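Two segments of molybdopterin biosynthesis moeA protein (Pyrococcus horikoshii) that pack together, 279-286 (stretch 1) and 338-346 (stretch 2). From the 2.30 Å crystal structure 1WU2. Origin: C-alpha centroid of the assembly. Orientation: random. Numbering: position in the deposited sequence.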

# COMPACT_ATOMS: atom_id res chain seq x y z
N THR A 279 29.24 4.64 -0.02
CA THR A 279 28.34 5.45 -0.83
C THR A 279 27.98 6.74 -0.09
O THR A 279 28.34 6.94 1.08
CB THR A 279 27.08 4.61 -1.20
OG1 THR A 279 26.49 5.11 -2.40
CG2 THR A 279 25.98 4.74 -0.16
N THR A 280 27.27 7.61 -0.78
CA THR A 280 27.04 8.97 -0.33
C THR A 280 25.85 9.11 0.65
O THR A 280 25.75 10.10 1.37
CB THR A 280 26.89 9.87 -1.58
OG1 THR A 280 28.17 10.39 -1.95
CG2 THR A 280 26.07 11.09 -1.33
N ILE A 281 24.96 8.11 0.70
CA ILE A 281 23.74 8.23 1.50
C ILE A 281 24.02 8.32 3.01
O ILE A 281 25.07 7.89 3.48
CB ILE A 281 22.74 7.08 1.20
CG1 ILE A 281 23.20 5.74 1.79
CG2 ILE A 281 22.48 6.97 -0.30
CD1 ILE A 281 22.11 4.69 1.85
N LYS A 282 23.07 8.89 3.74
CA LYS A 282 23.17 9.08 5.18
C LYS A 282 21.76 9.05 5.79
O LYS A 282 20.95 9.91 5.46
CB LYS A 282 23.85 10.41 5.50
CG LYS A 282 24.19 10.61 6.97
CD LYS A 282 24.47 12.07 7.31
CE LYS A 282 24.57 12.31 8.82
NZ LYS A 282 23.51 13.23 9.32
N PRO A 283 21.46 8.09 6.66
CA PRO A 283 22.36 6.99 7.03
C PRO A 283 22.52 5.95 5.92
O PRO A 283 21.91 6.10 4.85
CB PRO A 283 21.65 6.36 8.24
CG PRO A 283 20.21 6.67 8.04
CD PRO A 283 20.16 8.01 7.37
N GLY A 284 23.33 4.92 6.17
CA GLY A 284 23.54 3.84 5.22
C GLY A 284 24.76 3.99 4.34
O GLY A 284 24.88 3.32 3.32
N ARG A 285 25.69 4.86 4.76
CA ARG A 285 26.90 5.18 4.00
C ARG A 285 27.74 3.96 3.59
O ARG A 285 28.13 3.86 2.43
CB ARG A 285 27.75 6.21 4.78
CG ARG A 285 29.26 6.03 4.73
CD ARG A 285 30.02 7.11 5.49
NE ARG A 285 31.45 6.83 5.55
CZ ARG A 285 32.40 7.73 5.86
NH1 ARG A 285 32.08 8.99 6.15
NH2 ARG A 285 33.67 7.36 5.87
N PRO A 286 28.04 3.03 4.51
CA PRO A 286 28.89 1.87 4.18
C PRO A 286 28.26 0.81 3.25
O PRO A 286 28.82 -0.29 3.15
CB PRO A 286 29.20 1.26 5.55
CG PRO A 286 28.75 2.28 6.56
CD PRO A 286 27.62 3.02 5.92
N SER A 338 21.41 20.28 6.05
CA SER A 338 21.94 19.13 5.33
C SER A 338 23.40 19.31 4.94
O SER A 338 23.82 20.39 4.53
CB SER A 338 21.11 18.87 4.06
OG SER A 338 19.73 18.75 4.36
N GLN A 339 24.16 18.23 5.07
CA GLN A 339 25.55 18.20 4.68
C GLN A 339 25.67 18.14 3.17
O GLN A 339 24.99 17.34 2.51
CB GLN A 339 26.23 16.97 5.30
CG GLN A 339 27.74 17.09 5.45
CD GLN A 339 28.36 15.85 6.05
OE1 GLN A 339 27.70 15.13 6.81
NE2 GLN A 339 29.62 15.60 5.74
N LEU A 340 26.52 19.00 2.61
CA LEU A 340 26.88 18.92 1.20
C LEU A 340 27.77 17.71 1.00
O LEU A 340 28.60 17.39 1.86
CB LEU A 340 27.59 20.19 0.72
CG LEU A 340 26.72 21.44 0.51
CD1 LEU A 340 27.59 22.65 0.19
CD2 LEU A 340 25.69 21.21 -0.59
N GLY A 341 27.58 17.02 -0.12
CA GLY A 341 28.27 15.77 -0.39
C GLY A 341 27.57 14.53 0.17
O GLY A 341 28.04 13.42 -0.08
N ARG A 342 26.47 14.70 0.90
CA ARG A 342 25.72 13.58 1.48
C ARG A 342 24.25 13.59 1.06
O ARG A 342 23.58 14.62 1.16
CB ARG A 342 25.83 13.57 3.00
CG ARG A 342 27.27 13.56 3.54
CD ARG A 342 28.08 12.34 3.14
NE ARG A 342 27.50 11.11 3.69
CZ ARG A 342 27.69 10.67 4.93
NH1 ARG A 342 28.45 11.33 5.80
NH2 ARG A 342 27.10 9.54 5.30
N TYR A 343 23.78 12.44 0.61
CA TYR A 343 22.40 12.26 0.16
C TYR A 343 21.56 11.85 1.37
O TYR A 343 21.66 10.73 1.85
CB TYR A 343 22.35 11.18 -0.92
CG TYR A 343 21.08 11.14 -1.72
CD1 TYR A 343 20.00 10.36 -1.31
CD2 TYR A 343 20.95 11.87 -2.90
CE1 TYR A 343 18.83 10.32 -2.05
CE2 TYR A 343 19.79 11.83 -3.65
CZ TYR A 343 18.73 11.06 -3.22
OH TYR A 343 17.57 11.02 -3.95
N GLU A 344 20.72 12.77 1.84
CA GLU A 344 19.99 12.59 3.10
C GLU A 344 18.72 11.76 2.92
O GLU A 344 17.86 12.09 2.11
CB GLU A 344 19.58 13.95 3.71
CG GLU A 344 20.58 15.09 3.57
CD GLU A 344 21.87 14.87 4.33
OE1 GLU A 344 21.91 13.96 5.19
OE2 GLU A 344 22.84 15.61 4.06
N PHE A 345 18.62 10.68 3.69
CA PHE A 345 17.38 9.94 3.85
C PHE A 345 16.75 10.45 5.14
O PHE A 345 17.24 10.16 6.23
CB PHE A 345 17.66 8.44 3.92
CG PHE A 345 16.43 7.57 3.97
CD1 PHE A 345 15.90 7.17 5.19
CD2 PHE A 345 15.82 7.14 2.80
CE1 PHE A 345 14.77 6.35 5.24
CE2 PHE A 345 14.69 6.32 2.84
CZ PHE A 345 14.16 5.94 4.07
N ILE A 346 15.67 11.21 5.01
CA ILE A 346 15.04 11.89 6.13
C ILE A 346 13.67 11.29 6.40
O ILE A 346 12.83 11.26 5.51
CB ILE A 346 14.89 13.40 5.84
CG1 ILE A 346 16.25 14.04 5.56
CG2 ILE A 346 14.17 14.11 6.99
CD1 ILE A 346 17.26 13.89 6.69
O HOH W 1 20.18 12.26 6.96

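The contact is a short, two-bridge parallel β ladder reinforced by an arginine side chain that bonds two carbonyls of the partner stretch, an example of how a guanidinium can add to a strand pairing. Ile281 and Lys282 run beside Tyr343 and Glu344, and three backbone hydrogen bonds alternate along the pair: Tyr343 N to Thr280 O (3.2 Å), Lys282 N to Tyr343 O (3.0 Å) and Phe345 N to Lys282 O (3.0 Å). The ladder ends there: Pro283 follows a cis peptide bond, and by Gly284 the backbone has left the second strand, with Gly284 N about 8.0 Å from Phe345 O; Pro283 CD still lies 4.3 Å from Phe345 CB.

Arg342 adds two side-chain bonds to the ladder. With chi1 to chi3 all m, its side chain curls back over the neighbouring strand, where NE donates to Thr280 O (3.1 Å) and NH2 to Ile281 O (3.2 Å). Both carbonyls lie at the guanidinium edge, near its plane, where the N-H groups point, while CG of Lys282 covers one face. Thr280 O thus accepts from both the Tyr343 backbone and the Arg342 side chain.

The two faces of the sheet differ in character. Ile281 and Tyr343, both buried, share one face, with Ile281 CG2 4.3 Å from Tyr343 CB; Thr280 adds its methyl, CG2 lying 3.7 Å from the same CB. On the other, exposed Lys282 lies extended beside buried Glu344, but Lys282 NZ remains 4.5 Å from Glu344 OE1, too far for a salt bridge. A water bridges the Lys282 backbone to the Glu344 carboxylate, donating to Lys282 O (2.9 Å) and to Glu344 OE1 (3.0 Å).

The type II turn from Gln339 to Arg342 leads into the second strand. Gly341 suits its positive phi of 87°, where a CB would be jammed against the preceding carbonyl oxygen. Together the stretches bury 518 Å², with Lys282 and Arg342 contributing most.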